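Local structure of endopolygalacturonase (Chondrostereum purpureum, 1K5C) at residues Val298-Gly301 with Asn306-Trp309; Val225-Gln230 with Ser276-Thr281; Ile258-Pro263 with Gly301-Asn306. The protein probably hydrolyses the alpha-1,4 links between galacturonic acid units of polygalacturonan, cutting the pectin polymer of plant cell walls within the chain. All coordinates share one frame; numbering follows the deposited sequence. Where two conformers were deposited one is given.

Contact 1: residues Val298-Gly301 with Asn306-Trp309; sequences VECG and NWNW
V298, near the end of strand 294-299, and C300, just past it, meet the six-membered rings of W307 and W309, C300 touching the first alone; both indoles rise from strand 306-315. The purely hydrocarbon contacts come from the two methyls of V298. CG2 lies 3.7 Å from CH2 of W309, the closest approach between the segments, while CG1, set anti to the backbone N (chi1 174°), stands 4.3 Å from CZ3 of W307. One forked valine thus serves both rings, each approached obliquely. The sulfur-aromatic contact belongs to C300, whose SG is 4.2 Å from CH2 of W307 and 5.3 Å from the centroid of its six-membered ring, 56° off the ring normal. That sulfur is also tied to C303, so the disulfide itself packs against the indole. I329 adds an aliphatic cover to V298 and both tryptophans. No hydrogen bond crosses between the segments; the indole nitrogens look to other partners, NE1 of W307 to the carbonyl of S304 and NE1 of W309 to that of V278. With those N-H groups paired to backbone carbonyls, cohesion between these facing walls of the right-handed parallel beta-helix rests on shape fit and dispersion.

Contact 2: residues Val225-Gln230 with Ser276-Thr281; sequences VRIKAQ and SDVNFT
I227 and V278 meet end on, methyl to methyl, from strands 223-230 and 275-280, whose touching parts run in nearly opposite directions (169°). From CB of I227 the side chain forks, and CG1 lies beside the backbone N (chi1 -53°), anti to the carbonyl carbon. The branch through CG1 then stays extended (chi2 179°) and delivers CD1 to the valine, 4.0 Å from CG1 of V278 and 4.1 Å from its CG2. The terminal methyl is therefore received by both prongs of the V278 fork. These strands belong to different walls of the parallel beta-helix of glycoside hydrolase family 28, and their inward residues fill its core; the sense reverses because the chain circles the axis. On the other face of strand 223-230, R226 and K228 have been seen to bind galacturonate. Two residues before I227, V225 supplies its CG2, 4.0 Å from CZ of F280, arriving at the edge of the ring and near its plane. V225 and F280 lie alongside one another with opposed headings. The F280 ring also stacks with Y243 and meets W309 edge-to-face, and Y243 touches V225, I227 and V278 as well.

Contact 3: residues Ile258-Pro263 with Gly301-Asn306; sequences ISQSYP and GNCSGN
Q260 lays its amide against the backbone of G301 and N302, linking two corners of the parallel beta-helix where the chain leaves one wall for the next. The carbonyl oxygen OE1 accepts twice. N302 N approaches to 2.9 Å of OE1, nearly straight at 162° and tilted modestly from the carbonyl plane, whereas G301 N lies 2.7 Å from OE1 in a more bent bond that counts as weak. In return, NE2 of Q260 donates to N302 O over 2.9 Å, with an angle of 172° at the hydrogen. This acceptor lies within the glutamine amide plane, although NE2 stands well above the carbonyl plane of N302. Donor and acceptor of one amide are therefore both answered by N302, which fixes its flip; A273 O is a further, weak acceptor for NE2. Past CG the side chain of Q260 runs straight out (chi2 164°), carrying the amide across to the other turn. N302 has its own anchorage, through ND2 to T271 O, and C303 N bonds to D325 OD2. Around Q260, S261 N donates to S259 OG at 3.1 Å, an ST turn at the bend that leads to Y262, a residue seen to bind galacturonate. OG of S259 also bonds with D265 O. C303, disulfide-bonded to C300, places SG beside the glutamine amide, 3.9 Å from OE1 of Q260.

The three contacts lie within a few turns toward the C-terminal end of one beta-helix, their centres about 7 to 8 Å apart. Along the chain, both segments of contact 2 precede those of contact 1, contacts 2 and 3 interleave, and contacts 1 and 3 share G301 and N306. Strands 223-230, 254-259 and 294-299 are successive neighbours in one parallel sheet, stitched by bonds such as I227 O to S259 N and E299 N to I258 O. On a second wall, N308 O probably bonds to F280 N. Contacts 1 and 2 fill the interior between walls, while contact 3 fastens a corner; the same sheet presents R226 and K228, beside Y262, to galacturonate.

Contact 1: residues Val298-Gly301 with Asn306-Trp309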
loop_
_atom_site.group_PDB
_atom_site.type_symbol
_atom_site.label_atom_id
_atom_site.label_comp_id
_atom_site.label_asym_id
_atom_site.label_seq_id
_atom_site.Cartn_x
_atom_site.Cartn_y
_atom_site.Cartn_z
ATOM N N VAL A 298 -2.605 -21.190 -3.785
ATOM C CA VAL A 298 -2.552 -20.595 -5.117
ATOM C C VAL A 298 -3.814 -21.071 -5.834
ATOM O O VAL A 298 -4.018 -22.286 -5.947
ATOM C CB VAL A 298 -1.290 -21.047 -5.882
ATOM C CG1 VAL A 298 -1.347 -20.528 -7.322
ATOM C CG2 VAL A 298 -0.030 -20.572 -5.145
ATOM N N GLU A 299 -4.636 -20.114 -6.292
ATOM C CA GLU A 299 -5.905 -20.406 -6.977
ATOM C C GLU A 299 -5.908 -19.655 -8.301
ATOM O O GLU A 299 -6.347 -18.517 -8.397
ATOM C CB GLU A 299 -7.088 -20.006 -6.068
ATOM C CG GLU A 299 -8.446 -20.274 -6.723
ATOM C CD GLU A 299 -8.978 -21.674 -6.536
ATOM O OE1 GLU A 299 -8.269 -22.550 -6.039
ATOM O OE2 GLU A 299 -10.170 -21.896 -6.884
ATOM N N CYS A 300 -5.405 -20.329 -9.329
ATOM C CA CYS A 300 -5.258 -19.747 -10.661
ATOM C C CYS A 300 -6.304 -20.296 -11.619
ATOM O O CYS A 300 -6.438 -21.517 -11.772
ATOM C CB CYS A 300 -3.902 -20.117 -11.299
ATOM S SG CYS A 300 -2.475 -19.277 -10.573
ATOM N N GLY A 301 -6.964 -19.373 -12.351
ATOM C CA GLY A 301 -7.617 -19.713 -13.617
ATOM C C GLY A 301 -6.703 -19.504 -14.784
ATOM O O GLY A 301 -6.934 -20.145 -15.839
ATOM N N ASN A 306 7.726 -20.254 -15.012
ATOM C CA ASN A 306 8.471 -21.134 -14.073
ATOM C C ASN A 306 8.669 -20.328 -12.814
ATOM O O ASN A 306 9.561 -19.479 -12.724
ATOM C CB ASN A 306 9.808 -21.517 -14.684
ATOM C CG ASN A 306 9.579 -22.381 -15.939
ATOM O OD1 ASN A 306 8.913 -23.407 -15.856
ATOM N ND2 ASN A 306 10.074 -21.922 -17.060
ATOM N N TRP A 307 7.771 -20.579 -11.850
ATOM C CA TRP A 307 7.769 -19.812 -10.583
ATOM C C TRP A 307 8.786 -20.473 -9.672
ATOM O O TRP A 307 8.562 -21.585 -9.137
ATOM C CB TRP A 307 6.372 -19.867 -9.975
ATOM C CG TRP A 307 5.318 -19.127 -10.761
ATOM C CD1 TRP A 307 5.368 -18.680 -12.060
ATOM C CD2 TRP A 307 4.026 -18.759 -10.237
ATOM N NE1 TRP A 307 4.150 -18.014 -12.371
ATOM C CE2 TRP A 307 3.318 -18.086 -11.278
ATOM C CE3 TRP A 307 3.370 -18.936 -8.998
ATOM C CZ2 TRP A 307 2.016 -17.613 -11.090
ATOM C CZ3 TRP A 307 2.081 -18.461 -8.829
ATOM C CH2 TRP A 307 1.408 -17.798 -9.867
ATOM N N ASN A 308 9.922 -19.775 -9.510
ATOM C CA ASN A 308 11.009 -20.319 -8.643
ATOM C C ASN A 308 10.712 -19.821 -7.212
ATOM O O ASN A 308 10.854 -18.612 -6.969
ATOM C CB ASN A 308 12.348 -19.757 -9.150
ATOM C CG ASN A 308 13.520 -20.352 -8.364
ATOM O OD1 ASN A 308 13.347 -20.808 -7.226
ATOM N ND2 ASN A 308 14.670 -20.363 -8.978
ATOM N N TRP A 309 10.244 -20.733 -6.371
ATOM C CA TRP A 309 9.899 -20.418 -4.989
ATOM C C TRP A 309 10.916 -21.049 -4.026
ATOM O O TRP A 309 10.649 -21.289 -2.854
ATOM C CB TRP A 309 8.484 -20.924 -4.663
ATOM C CG TRP A 309 7.424 -20.050 -5.297
ATOM C CD1 TRP A 309 7.519 -19.169 -6.351
ATOM C CD2 TRP A 309 6.051 -19.980 -4.834
ATOM N NE1 TRP A 309 6.286 -18.551 -6.580
ATOM C CE2 TRP A 309 5.388 -19.040 -5.661
ATOM C CE3 TRP A 309 5.349 -20.631 -3.813
ATOM C CZ2 TRP A 309 4.009 -18.749 -5.452
ATOM C CZ3 TRP A 309 4.005 -20.326 -3.625
ATOM C CH2 TRP A 309 3.354 -19.393 -4.451
#

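Contact 2: residues Val225-Gln230 with Ser276-Thr281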
loop_
_atom_site.group_PDB
_atom_site.type_symbol
_atom_site.label_atom_id
_atom_site.label_comp_id
_atom_site.label_asym_id
_atom_site.label_seq_id
_atom_site.Cartn_x
_atom_site.Cartn_y
_atom_site.Cartn_z
ATOM N N VAL A 225 1.735 -12.297 2.246
ATOM C CA VAL A 225 1.716 -11.680 0.926
ATOM C C VAL A 225 0.487 -12.181 0.183
ATOM O O VAL A 225 0.076 -13.354 0.304
ATOM C CB VAL A 225 3.041 -11.829 0.121
ATOM C CG1 VAL A 225 4.237 -11.254 0.902
ATOM C CG2 VAL A 225 3.261 -13.285 -0.179
ATOM N N ARG A 226 -0.073 -11.294 -0.639
ATOM C CA ARG A 226 -1.195 -11.625 -1.473
ATOM C C ARG A 226 -1.048 -11.073 -2.871
ATOM O O ARG A 226 -0.560 -9.958 -3.058
ATOM C CB ARG A 226 -2.521 -11.007 -0.998
ATOM C CG ARG A 226 -3.158 -11.846 0.105
ATOM C CD ARG A 226 -4.439 -10.982 0.368
ATOM N NE ARG A 226 -5.741 -11.309 -0.211
ATOM C CZ ARG A 226 -6.913 -10.853 0.240
ATOM N NH1 ARG A 226 -6.922 -10.009 1.244
ATOM N NH2 ARG A 226 -8.061 -11.198 -0.323
ATOM N N ILE A 227 -1.530 -11.852 -3.836
ATOM C CA ILE A 227 -1.782 -11.317 -5.190
ATOM C C ILE A 227 -3.258 -11.650 -5.446
ATOM O O ILE A 227 -3.619 -12.830 -5.417
ATOM C CB ILE A 227 -0.856 -11.908 -6.271
ATOM C CG1 ILE A 227 0.608 -11.763 -5.857
ATOM C CG2 ILE A 227 -1.146 -11.265 -7.641
ATOM C CD1 ILE A 227 1.581 -12.360 -6.890
ATOM N N LYS A 228 -4.056 -10.625 -5.620
ATOM C CA LYS A 228 -5.518 -10.761 -5.762
ATOM C C LYS A 228 -5.949 -10.131 -7.076
ATOM O O LYS A 228 -5.659 -8.981 -7.347
ATOM C CB LYS A 228 -6.322 -10.186 -4.570
ATOM C CG LYS A 228 -5.690 -9.055 -3.820
ATOM C CD LYS A 228 -6.544 -8.496 -2.715
ATOM C CE LYS A 228 -5.634 -7.474 -1.985
ATOM N NZ LYS A 228 -6.413 -6.447 -1.371
ATOM N N ALA A 229 -6.722 -10.883 -7.862
ATOM C CA ALA A 229 -7.383 -10.335 -9.042
ATOM C C ALA A 229 -8.872 -10.631 -8.943
ATOM O O ALA A 229 -9.287 -11.744 -8.577
ATOM C CB ALA A 229 -6.865 -10.913 -10.342
ATOM N N GLN A 230 -9.656 -9.621 -9.281
ATOM C CA GLN A 230 -11.109 -9.827 -9.341
ATOM C C GLN A 230 -11.419 -10.980 -10.300
ATOM O O GLN A 230 -10.922 -10.992 -11.421
ATOM C CB GLN A 230 -11.779 -8.529 -9.883
ATOM C CG GLN A 230 -11.605 -7.400 -8.887
ATOM C CD GLN A 230 -12.004 -6.053 -9.417
ATOM O OE1 GLN A 230 -12.961 -5.951 -10.137
ATOM N N SER A 276 1.970 -14.092 -14.125
ATOM C CA SER A 276 3.156 -14.781 -14.660
ATOM C C SER A 276 4.406 -14.352 -13.879
ATOM O O SER A 276 4.503 -13.243 -13.363
ATOM C CB SER A 276 3.328 -14.553 -16.126
ATOM O OG SER A 276 3.396 -13.228 -16.450
ATOM N N ASP A 277 5.346 -15.287 -13.859
ATOM C CA ASP A 277 6.727 -15.009 -13.378
ATOM C C ASP A 277 6.727 -14.439 -11.964
ATOM O O ASP A 277 7.215 -13.331 -11.724
ATOM C CB ASP A 277 7.444 -14.096 -14.372
ATOM C CG ASP A 277 7.535 -14.709 -15.716
ATOM O OD1 ASP A 277 7.243 -15.916 -15.934
ATOM O OD2 ASP A 277 7.989 -13.936 -16.615
ATOM N N VAL A 278 6.228 -15.256 -11.020
ATOM C CA VAL A 278 6.166 -14.885 -9.599
ATOM C C VAL A 278 7.200 -15.766 -8.847
ATOM O O VAL A 278 7.038 -16.991 -8.828
ATOM C CB VAL A 278 4.753 -15.095 -9.028
ATOM C CG1 VAL A 278 4.748 -14.784 -7.540
ATOM C CG2 VAL A 278 3.759 -14.230 -9.794
ATOM N N ASN A 279 8.212 -15.145 -8.251
ATOM C CA ASN A 279 9.342 -15.864 -7.653
ATOM C C ASN A 279 9.523 -15.472 -6.192
ATOM O O ASN A 279 9.296 -14.299 -5.820
ATOM C CB ASN A 279 10.652 -15.512 -8.405
ATOM C CG ASN A 279 10.826 -16.226 -9.716
ATOM O OD1 ASN A 279 10.010 -16.995 -10.179
ATOM N ND2 ASN A 279 12.052 -16.109 -10.307
ATOM N N PHE A 280 10.048 -16.415 -5.415
ATOM C CA PHE A 280 10.602 -16.163 -4.061
ATOM C C PHE A 280 12.087 -16.603 -4.163
ATOM O O PHE A 280 12.392 -17.788 -4.064
ATOM C CB PHE A 280 9.913 -16.945 -2.971
ATOM C CG PHE A 280 8.474 -16.520 -2.680
ATOM C CD1 PHE A 280 7.422 -16.943 -3.451
ATOM C CD2 PHE A 280 8.219 -15.677 -1.565
ATOM C CE1 PHE A 280 6.100 -16.584 -3.145
ATOM C CE2 PHE A 280 6.904 -15.325 -1.271
ATOM C CZ PHE A 280 5.857 -15.768 -2.045
ATOM N N THR A 281 12.956 -15.597 -4.413
ATOM C CA THR A 281 14.398 -15.835 -4.633
ATOM C C THR A 281 15.189 -14.809 -3.847
ATOM O O THR A 281 14.656 -13.894 -3.245
ATOM C CB THR A 281 14.721 -15.776 -6.138
ATOM O OG1 THR A 281 14.231 -14.510 -6.630
ATOM C CG2 THR A 281 14.076 -16.923 -6.909
#

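Contact 3: residues Ile258-Pro263 with Gly301-Asn306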
loop_
_atom_site.group_PDB
_atom_site.type_symbol
_atom_site.label_atom_id
_atom_site.label_comp_id
_atom_site.label_asym_id
_atom_site.label_seq_id
_atom_site.Cartn_x
_atom_site.Cartn_y
_atom_site.Cartn_z
ATOM N N ILE A 258 -2.450 -16.369 -3.406
ATOM C CA ILE A 258 -2.374 -15.896 -4.796
ATOM C C ILE A 258 -3.657 -16.383 -5.423
ATOM O O ILE A 258 -3.829 -17.604 -5.527
ATOM C CB ILE A 258 -1.100 -16.384 -5.463
ATOM C CG1 ILE A 258 0.107 -15.598 -4.795
ATOM C CG2 ILE A 258 -1.138 -16.134 -6.969
ATOM C CD1 ILE A 258 1.451 -16.186 -5.119
ATOM N N SER A 259 -4.559 -15.467 -5.786
ATOM C CA SER A 259 -5.894 -15.892 -6.154
ATOM C C SER A 259 -6.535 -14.988 -7.190
ATOM O O SER A 259 -6.464 -13.771 -7.130
ATOM C CB SER A 259 -6.783 -15.898 -4.906
ATOM O OG SER A 259 -8.154 -16.139 -5.290
ATOM N N GLN A 260 -7.178 -15.654 -8.168
ATOM C CA GLN A 260 -7.962 -14.999 -9.195
ATOM C C GLN A 260 -9.471 -15.142 -8.941
ATOM O O GLN A 260 -10.269 -14.943 -9.876
ATOM C CB GLN A 260 -7.543 -15.545 -10.577
ATOM C CG GLN A 260 -6.168 -15.021 -10.955
ATOM C CD GLN A 260 -5.501 -15.785 -12.087
ATOM O OE1 GLN A 260 -5.747 -16.986 -12.308
ATOM N NE2 GLN A 260 -4.614 -15.125 -12.809
ATOM N N SER A 261 -9.854 -15.382 -7.711
ATOM C CA SER A 261 -11.267 -15.524 -7.313
ATOM C C SER A 261 -11.813 -14.298 -6.576
ATOM O O SER A 261 -12.970 -14.352 -6.103
ATOM C CB SER A 261 -11.461 -16.749 -6.433
ATOM O OG SER A 261 -11.106 -17.939 -7.173
ATOM N N TYR A 262 -11.015 -13.240 -6.424
ATOM C CA TYR A 262 -11.434 -12.136 -5.533
ATOM C C TYR A 262 -12.781 -11.610 -5.957
ATOM O O TYR A 262 -13.060 -11.404 -7.154
ATOM C CB TYR A 262 -10.295 -11.042 -5.590
ATOM C CG TYR A 262 -10.462 -10.019 -4.544
ATOM C CD1 TYR A 262 -9.886 -10.227 -3.252
ATOM C CD2 TYR A 262 -11.201 -8.887 -4.811
ATOM C CE1 TYR A 262 -10.133 -9.214 -2.334
ATOM C CE2 TYR A 262 -11.445 -7.886 -3.895
ATOM C CZ TYR A 262 -10.861 -8.081 -2.609
ATOM O OH TYR A 262 -10.992 -7.177 -1.556
ATOM N N PRO A 263 -13.666 -11.280 -4.997
ATOM C CA PRO A 263 -13.394 -11.143 -3.553
ATOM C C PRO A 263 -13.333 -12.465 -2.764
ATOM O O PRO A 263 -12.989 -12.475 -1.583
ATOM C CB PRO A 263 -14.580 -10.315 -3.056
ATOM C CG PRO A 263 -15.704 -10.647 -4.019
ATOM C CD PRO A 263 -14.998 -10.720 -5.378
ATOM N N GLY A 301 -6.964 -19.373 -12.351
ATOM C CA GLY A 301 -7.617 -19.713 -13.617
ATOM C C GLY A 301 -6.703 -19.504 -14.784
ATOM O O GLY A 301 -6.934 -20.145 -15.839
ATOM N N ASN A 302 -5.680 -18.639 -14.700
ATOM C CA ASN A 302 -4.803 -18.388 -15.829
ATOM C C ASN A 302 -3.460 -17.875 -15.269
ATOM O O ASN A 302 -3.341 -16.684 -14.916
ATOM C CB ASN A 302 -5.448 -17.386 -16.795
ATOM C CG ASN A 302 -4.600 -17.153 -18.035
ATOM O OD1 ASN A 302 -3.552 -17.798 -18.227
ATOM N ND2 ASN A 302 -5.074 -16.237 -18.896
ATOM N N CYS A 303 -2.490 -18.784 -15.150
ATOM C CA CYS A 303 -1.154 -18.412 -14.646
ATOM C C CYS A 303 -0.121 -19.128 -15.505
ATOM O O CYS A 303 -0.375 -20.252 -15.947
ATOM C CB CYS A 303 -0.949 -18.871 -13.195
ATOM S SG CYS A 303 -2.022 -17.926 -12.047
ATOM N N SER A 304 1.031 -18.480 -15.703
ATOM C CA SER A 304 2.070 -18.987 -16.563
ATOM C C SER A 304 3.462 -18.739 -15.959
ATOM O O SER A 304 3.671 -17.807 -15.158
ATOM C CB SER A 304 2.031 -18.288 -17.934
ATOM O OG SER A 304 0.908 -18.763 -18.686
ATOM N N GLY A 305 4.429 -19.520 -16.431
ATOM C CA GLY A 305 5.836 -19.322 -16.147
ATOM C C GLY A 305 6.395 -20.386 -15.195
ATOM O O GLY A 305 5.705 -21.258 -14.687
ATOM N N ASN A 306 7.726 -20.254 -15.012
ATOM C CA ASN A 306 8.471 -21.134 -14.073
ATOM C C ASN A 306 8.669 -20.328 -12.814
ATOM O O ASN A 306 9.561 -19.479 -12.724
ATOM C CB ASN A 306 9.808 -21.517 -14.684
ATOM C CG ASN A 306 9.579 -22.381 -15.939
ATOM O OD1 ASN A 306 8.913 -23.407 -15.856
ATOM N ND2 ASN A 306 10.074 -21.922 -17.060
#